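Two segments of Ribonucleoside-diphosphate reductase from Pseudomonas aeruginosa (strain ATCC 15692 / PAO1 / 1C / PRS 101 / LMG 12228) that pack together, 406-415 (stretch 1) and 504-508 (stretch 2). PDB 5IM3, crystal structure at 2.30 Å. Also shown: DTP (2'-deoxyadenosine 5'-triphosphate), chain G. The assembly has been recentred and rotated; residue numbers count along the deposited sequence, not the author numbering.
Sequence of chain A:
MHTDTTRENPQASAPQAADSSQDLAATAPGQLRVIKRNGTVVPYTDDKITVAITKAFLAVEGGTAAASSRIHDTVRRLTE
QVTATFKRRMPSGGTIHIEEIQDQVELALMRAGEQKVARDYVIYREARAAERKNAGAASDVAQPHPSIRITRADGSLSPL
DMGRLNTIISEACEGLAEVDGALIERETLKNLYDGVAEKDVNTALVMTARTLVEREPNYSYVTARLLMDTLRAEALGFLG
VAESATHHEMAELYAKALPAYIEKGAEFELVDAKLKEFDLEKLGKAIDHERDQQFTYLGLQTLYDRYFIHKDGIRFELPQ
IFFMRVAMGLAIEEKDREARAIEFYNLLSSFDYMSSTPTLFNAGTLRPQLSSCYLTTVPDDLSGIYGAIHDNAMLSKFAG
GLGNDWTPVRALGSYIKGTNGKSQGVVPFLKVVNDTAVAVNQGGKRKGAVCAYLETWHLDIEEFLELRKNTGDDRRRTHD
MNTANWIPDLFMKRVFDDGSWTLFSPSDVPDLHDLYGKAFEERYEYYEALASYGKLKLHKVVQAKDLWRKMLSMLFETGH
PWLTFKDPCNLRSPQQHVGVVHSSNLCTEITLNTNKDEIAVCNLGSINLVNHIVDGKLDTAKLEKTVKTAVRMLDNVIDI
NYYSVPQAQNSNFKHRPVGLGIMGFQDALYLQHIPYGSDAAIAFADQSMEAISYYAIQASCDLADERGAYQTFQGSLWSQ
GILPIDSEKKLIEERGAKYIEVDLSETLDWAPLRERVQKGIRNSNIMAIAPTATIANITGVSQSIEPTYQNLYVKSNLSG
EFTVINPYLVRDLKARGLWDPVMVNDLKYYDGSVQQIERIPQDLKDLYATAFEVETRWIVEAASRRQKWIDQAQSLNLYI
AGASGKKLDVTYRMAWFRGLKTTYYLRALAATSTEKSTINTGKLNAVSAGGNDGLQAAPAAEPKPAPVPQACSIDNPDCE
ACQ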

ATOM      1  N   TRP A 406     -25.249   3.484  30.181  1.00 39.70           N
ATOM      2  CA  TRP A 406     -24.707   2.237  30.703  1.00 36.49           C
ATOM      3  C   TRP A 406     -23.496   2.441  31.601  1.00 38.78           C
ATOM      4  O   TRP A 406     -22.932   1.459  32.093  1.00 41.16           O
ATOM      5  CB  TRP A 406     -24.357   1.304  29.543  1.00 34.52           C
ATOM      6  CG  TRP A 406     -25.570   0.612  29.039  1.00 36.41           C
ATOM      7  CD1 TRP A 406     -26.460   1.079  28.113  1.00 36.44           C
ATOM      8  CD2 TRP A 406     -26.067  -0.660  29.466  1.00 38.03           C
ATOM      9  NE1 TRP A 406     -27.473   0.170  27.931  1.00 35.41           N
ATOM     10  CE2 TRP A 406     -27.255  -0.906  28.748  1.00 39.49           C
ATOM     11  CE3 TRP A 406     -25.622  -1.617  30.381  1.00 38.98           C
ATOM     12  CZ2 TRP A 406     -28.000  -2.071  28.918  1.00 39.61           C
ATOM     13  CZ3 TRP A 406     -26.363  -2.771  30.547  1.00 39.36           C
ATOM     14  CH2 TRP A 406     -27.537  -2.989  29.819  1.00 36.81           C
ATOM     15  N   THR A 407     -23.107   3.687  31.851  1.00 39.91           N
ATOM     16  CA  THR A 407     -21.927   3.958  32.665  1.00 41.17           C
ATOM     17  C   THR A 407     -21.968   3.318  34.049  1.00 41.43           C
ATOM     18  O   THR A 407     -20.912   2.851  34.507  1.00 43.21           O
ATOM     19  CB  THR A 407     -21.742   5.475  32.781  1.00 40.59           C
ATOM     20  OG1 THR A 407     -21.454   6.016  31.485  1.00 43.15           O
ATOM     21  CG2 THR A 407     -20.612   5.831  33.742  1.00 42.50           C
ATOM     22  N   PRO A 408     -23.097   3.270  34.765  1.00 39.99           N
ATOM     23  CA  PRO A 408     -23.057   2.749  36.145  1.00 40.78           C
ATOM     24  C   PRO A 408     -22.684   1.278  36.249  1.00 41.61           C
ATOM     25  O   PRO A 408     -22.291   0.837  37.338  1.00 45.15           O
ATOM     26  CB  PRO A 408     -24.485   2.997  36.661  1.00 41.57           C
ATOM     27  CG  PRO A 408     -25.048   4.054  35.769  1.00 42.05           C
ATOM     28  CD  PRO A 408     -24.423   3.816  34.426  1.00 40.98           C
ATOM     29  N   VAL A 409     -22.785   0.512  35.168  1.00 38.02           N
ATOM     30  CA  VAL A 409     -22.607  -0.936  35.227  1.00 41.04           C
ATOM     31  C   VAL A 409     -21.117  -1.262  35.275  1.00 39.93           C
ATOM     32  O   VAL A 409     -20.339  -0.784  34.443  1.00 40.06           O
ATOM     33  CB  VAL A 409     -23.296  -1.609  34.029  1.00 39.94           C
ATOM     34  CG1 VAL A 409     -23.040  -3.109  34.015  1.00 38.80           C
ATOM     35  CG2 VAL A 409     -24.793  -1.328  34.065  1.00 39.20           C
ATOM     36  N   ARG A 410     -20.724  -2.097  36.238  1.00 43.03           N
ATOM     37  CA  ARG A 410     -19.312  -2.330  36.526  1.00 42.72           C
ATOM     38  C   ARG A 410     -18.615  -3.049  35.375  1.00 42.62           C
ATOM     39  O   ARG A 410     -19.219  -3.826  34.632  1.00 41.74           O
ATOM     40  CB  ARG A 410     -19.159  -3.126  37.821  1.00 45.04           C
ATOM     41  CG  ARG A 410     -19.781  -4.510  37.802  1.00 45.16           C
ATOM     42  CD  ARG A 410     -19.760  -5.130  39.193  1.00 47.23           C
ATOM     43  NE  ARG A 410     -20.569  -4.362  40.136  1.00 47.72           N
ATOM     44  CZ  ARG A 410     -20.861  -4.750  41.373  1.00 53.04           C
ATOM     45  NH1 ARG A 410     -20.408  -5.906  41.840  1.00 57.67           N
ATOM     46  NH2 ARG A 410     -21.614  -3.979  42.144  1.00 55.18           N
ATOM     47  N   ALA A 411     -17.314  -2.793  35.252  1.00 44.93           N
ATOM     48  CA  ALA A 411     -16.556  -3.145  34.065  1.00 42.25           C
ATOM     49  C   ALA A 411     -15.859  -4.495  34.226  1.00 43.28           C
ATOM     50  O   ALA A 411     -15.910  -5.135  35.278  1.00 44.80           O
ATOM     51  CB  ALA A 411     -15.534  -2.051  33.756  1.00 42.07           C
ATOM     52  N   LEU A 412     -15.193  -4.927  33.155  1.00 45.62           N
ATOM     53  CA  LEU A 412     -14.406  -6.152  33.185  1.00 46.57           C
ATOM     54  C   LEU A 412     -13.458  -6.141  34.375  1.00 46.63           C
ATOM     55  O   LEU A 412     -12.792  -5.139  34.645  1.00 44.35           O
ATOM     56  CB  LEU A 412     -13.614  -6.306  31.883  1.00 45.94           C
ATOM     57  CG  LEU A 412     -12.664  -7.508  31.807  1.00 53.46           C
ATOM     58  CD1 LEU A 412     -13.442  -8.817  31.750  1.00 53.64           C
ATOM     59  CD2 LEU A 412     -11.723  -7.386  30.617  1.00 53.05           C
ATOM     60  N   GLY A 413     -13.411  -7.267  35.089  1.00 45.88           N
ATOM     61  CA  GLY A 413     -12.512  -7.435  36.209  1.00 48.64           C
ATOM     62  C   GLY A 413     -13.075  -7.038  37.555  1.00 49.15           C
ATOM     63  O   GLY A 413     -12.415  -7.270  38.573  1.00 52.10           O
ATOM     64  N   SER A 414     -14.269  -6.450  37.596  1.00 46.78           N
ATOM     65  CA  SER A 414     -14.870  -6.048  38.858  1.00 48.40           C
ATOM     66  C   SER A 414     -15.337  -7.270  39.645  1.00 52.63           C
ATOM     67  O   SER A 414     -15.751  -8.282  39.075  1.00 53.48           O
ATOM     68  CB  SER A 414     -16.058  -5.119  38.617  1.00 49.54           C
ATOM     69  OG  SER A 414     -15.731  -4.087  37.707  1.00 50.41           O
ATOM     70  N   TYR A 415     -15.270  -7.164  40.969  1.00 53.21           N
ATOM     71  CA  TYR A 415     -15.755  -8.235  41.827  1.00 57.35           C
ATOM     72  C   TYR A 415     -17.279  -8.300  41.806  1.00 58.12           C
ATOM     73  O   TYR A 415     -17.970  -7.294  41.611  1.00 55.46           O
ATOM     74  CB  TYR A 415     -15.262  -8.034  43.259  1.00 63.90           C
ATOM     75  CG  TYR A 415     -15.640  -9.152  44.206  1.00 69.87           C
ATOM     76  CD1 TYR A 415     -14.924 -10.343  44.230  1.00 74.72           C
ATOM     77  CD2 TYR A 415     -16.707  -9.015  45.084  1.00 71.83           C
ATOM     78  CE1 TYR A 415     -15.263 -11.367  45.099  1.00 78.10           C
ATOM     79  CE2 TYR A 415     -17.052 -10.034  45.959  1.00 75.50           C
ATOM     80  CZ  TYR A 415     -16.328 -11.206  45.958  1.00 78.90           C
ATOM     81  OH  TYR A 415     -16.668 -12.222  46.821  1.00 85.71           O
ATOM     82  N   PHE A 504     -11.368   3.466  35.304  1.00 43.92           N
ATOM     83  CA  PHE A 504     -11.845   2.850  36.532  1.00 43.56           C
ATOM     84  C   PHE A 504     -13.093   2.031  36.241  1.00 42.54           C
ATOM     85  O   PHE A 504     -13.809   2.275  35.266  1.00 43.11           O
ATOM     86  CB  PHE A 504     -12.202   3.888  37.609  1.00 44.18           C
ATOM     87  CG  PHE A 504     -11.066   4.779  38.014  1.00 45.23           C
ATOM     88  CD1 PHE A 504     -10.102   4.336  38.904  1.00 47.01           C
ATOM     89  CD2 PHE A 504     -10.984   6.076  37.537  1.00 46.97           C
ATOM     90  CE1 PHE A 504      -9.067   5.164  39.291  1.00 47.76           C
ATOM     91  CE2 PHE A 504      -9.949   6.907  37.916  1.00 46.72           C
ATOM     92  CZ  PHE A 504      -8.993   6.453  38.798  1.00 48.95           C
ATOM     93  N   SER A 505     -13.350   1.079  37.091  1.00 41.24           N
ATOM     94  CA  SER A 505     -14.683   0.489  37.061  1.00 43.66           C
ATOM     95  C   SER A 505     -15.627   1.299  37.946  1.00 41.13           C
ATOM     96  O   SER A 505     -15.250   1.691  39.053  1.00 42.01           O
ATOM     97  CB  SER A 505     -14.659  -0.955  37.542  1.00 44.78           C
ATOM     98  OG  SER A 505     -15.977  -1.478  37.595  1.00 43.90           O
ATOM     99  N   PRO A 506     -16.854   1.574  37.499  1.00 43.41           N
ATOM    100  CA  PRO A 506     -17.746   2.415  38.315  1.00 45.50           C
ATOM    101  C   PRO A 506     -18.021   1.851  39.696  1.00 44.85           C
ATOM    102  O   PRO A 506     -18.298   2.625  40.619  1.00 47.38           O
ATOM    103  CB  PRO A 506     -19.025   2.497  37.467  1.00 44.37           C
ATOM    104  CG  PRO A 506     -18.956   1.342  36.545  1.00 45.92           C
ATOM    105  CD  PRO A 506     -17.505   1.128  36.258  1.00 44.66           C
ATOM    106  N   SER A 507     -17.948   0.528  39.877  1.00 45.25           N
ATOM    107  CA  SER A 507     -18.201  -0.055  41.192  1.00 47.12           C
ATOM    108  C   SER A 507     -17.159   0.366  42.222  1.00 47.90           C
ATOM    109  O   SER A 507     -17.453   0.353  43.421  1.00 49.36           O
ATOM    110  CB  SER A 507     -18.255  -1.580  41.098  1.00 44.88           C
ATOM    111  OG  SER A 507     -17.098  -2.099  40.471  1.00 46.04           O
ATOM    112  N   ASP A 508     -15.954   0.731  41.788  1.00 46.84           N
ATOM    113  CA  ASP A 508     -14.963   1.296  42.693  1.00 50.24           C
ATOM    114  C   ASP A 508     -15.098   2.803  42.858  1.00 50.72           C
ATOM    115  O   ASP A 508     -14.574   3.355  43.833  1.00 50.63           O
ATOM    116  CB  ASP A 508     -13.550   0.977  42.198  1.00 53.91           C
ATOM    117  CG  ASP A 508     -13.217  -0.500  42.287  1.00 54.88           C
ATOM    118  OD1 ASP A 508     -13.417  -1.099  43.368  1.00 57.04           O
ATOM    119  OD2 ASP A 508     -12.761  -1.066  41.271  1.00 55.31           O
TER
HETATM  120  PG  DTP G1005     -23.132  -6.094  45.104  1.00 74.43           P
HETATM  121  O1G DTP G1005     -21.976  -6.919  44.653  1.00 74.84           O
HETATM  122  O2G DTP G1005     -22.906  -5.430  46.463  1.00 79.11           O
HETATM  123  O3G DTP G1005     -23.486  -4.996  44.101  1.00 76.43           O
HETATM  124  PB  DTP G1005     -25.786  -6.957  44.385  1.00 67.18           P
HETATM  125  O1B DTP G1005     -26.091  -5.573  43.979  1.00 64.55           O
HETATM  126  O2B DTP G1005     -26.940  -7.555  45.189  1.00 65.17           O
HETATM  127  O3B DTP G1005     -24.453  -6.970  45.258  1.00 73.53           O
HETATM  128  PA  DTP G1005     -26.030  -7.598  41.648  1.00 52.63           P
HETATM  129  O1A DTP G1005     -26.692  -6.310  41.759  1.00 63.93           O
HETATM  130  O2A DTP G1005     -27.063  -8.625  41.245  1.00 56.14           O
HETATM  131  O3A DTP G1005     -25.517  -7.889  43.121  1.00 64.43           O
HETATM  132  O5' DTP G1005     -24.884  -7.516  40.569  1.00 51.75           O
HETATM  133  C5' DTP G1005     -23.954  -6.413  40.519  1.00 49.57           C
HETATM  134  C4' DTP G1005     -23.251  -6.404  39.184  1.00 45.92           C
HETATM  135  O4' DTP G1005     -22.727  -7.721  38.909  1.00 43.80           O
HETATM  136  C3' DTP G1005     -24.116  -6.016  37.984  1.00 44.76           C
HETATM  137  O3' DTP G1005     -23.382  -5.173  37.095  1.00 44.19           O
HETATM  138  C2' DTP G1005     -24.428  -7.354  37.326  1.00 44.47           C
HETATM  139  C1' DTP G1005     -23.209  -8.194  37.662  1.00 42.94           C
HETATM  140  N9  DTP G1005     -23.491  -9.616  37.801  1.00 42.39           N
HETATM  141  C8  DTP G1005     -24.016 -10.231  38.906  1.00 42.62           C
HETATM  142  N7  DTP G1005     -24.229 -11.515  38.753  1.00 43.86           N
HETATM  143  C5  DTP G1005     -23.802 -11.767  37.458  1.00 41.60           C
HETATM  144  C6  DTP G1005     -23.749 -12.944  36.689  1.00 43.60           C
HETATM  145  N6  DTP G1005     -24.147 -14.139  37.133  1.00 44.48           N
HETATM  146  N1  DTP G1005     -23.257 -12.852  35.435  1.00 43.84           N
HETATM  147  C2  DTP G1005     -22.846 -11.661  34.991  1.00 43.77           C
HETATM  148  N3  DTP G1005     -22.851 -10.483  35.620  1.00 44.46           N
HETATM  149  C4  DTP G1005     -23.344 -10.606  36.860  1.00 42.59           C

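Neither stretch offers a regular strand or helix to the other, so this contact is built from turns. Stretch 1 opens with a type I turn from Trp-406 to Val-409, closed by Val-409 N to Trp-406 O at 3.2 Å, and continues into a type II turn from Ala-411 to Ser-414, closed by Ser-414 N to Ala-411 O at 3.1 Å. Stretch 2 bends into helical backbone angles at Pro-506, with Asp-508 N bonded to Ser-505 O at 3.0 Å. The backbones come nearest at Ala-411 and Ser-505, whose CA atoms are 5.1 Å apart, and at Arg-410 and Pro-506, 5.3 Å between CA atoms.

Pro-506 gives the largest area to the contact, and its partner is mostly backbone. Its ring, puckered C-gamma endo, brings CG to 3.2 Å from Thr-407 O, 3.5 Å from Pro-408 O and 3.3 Å from Val-409 O. The proline thus packs its CG against the carbonyl oxygens of a turn whose side chains look elsewhere: the CA-to-CB bonds of Pro-408 and Val-409 point away, and that of Thr-407 lies sideways. Val-409, in the t rotamer, instead brings CG1 to 3.7 Å from O3' of the nucleotide.

Beside the proline lies a small cluster of serine hydroxyls, each in a different rotamer. Ser-505 is t, which places its OG 2.6 Å from Ser-414 OG in a hydrogen bond across the stretches, and also 3.0 Å from Ala-411 N. Within its own stretch, Ser-505 OG shares a hydrogen bond with Ser-507 OG at 3.1 Å; the p rotamer of Ser-507 suits that reach and leaves its OG 3.5 Å from Arg-410 CB. Ser-414 is m, turning OG back over its own turn to donate to Ala-411 O at 2.7 Å. That carbonyl thus receives both the backbone NH and the hydroxyl of Ser-414, tying the side chain to the turn that presents it. Gly-413 makes the turn possible: at phi 91° and psi -7°, a CB would jam against the preceding carbonyl oxygen. The CA-to-CB bond of Ala-411 points toward stretch 2, and its CB lies 4.5 Å from Pro-506 CD, an apolar contact.

Arg-410 carries the contact outward to the ligand. Its CA-to-CB bond runs sideways, and the p, t, p sequence of chi1 to chi3 carries the guanidinium past Ser-507 to the triphosphate. Ser-507 CB covers one face of the guanidinium and C4' of the deoxyribose the opposite face, while its nitrogens hydrogen-bond around the edge. Arg-410 NH2 donates to O3G of the nucleotide at 2.9 Å, while Arg-410 NH1 makes weak hydrogen bonds to O1G at 3.4 Å and to Tyr-415 O at 2.8 Å. The rule to read here is economy: a proline against carbonyls, short serines bonded to one another, and one long side chain held between protein and nucleotide.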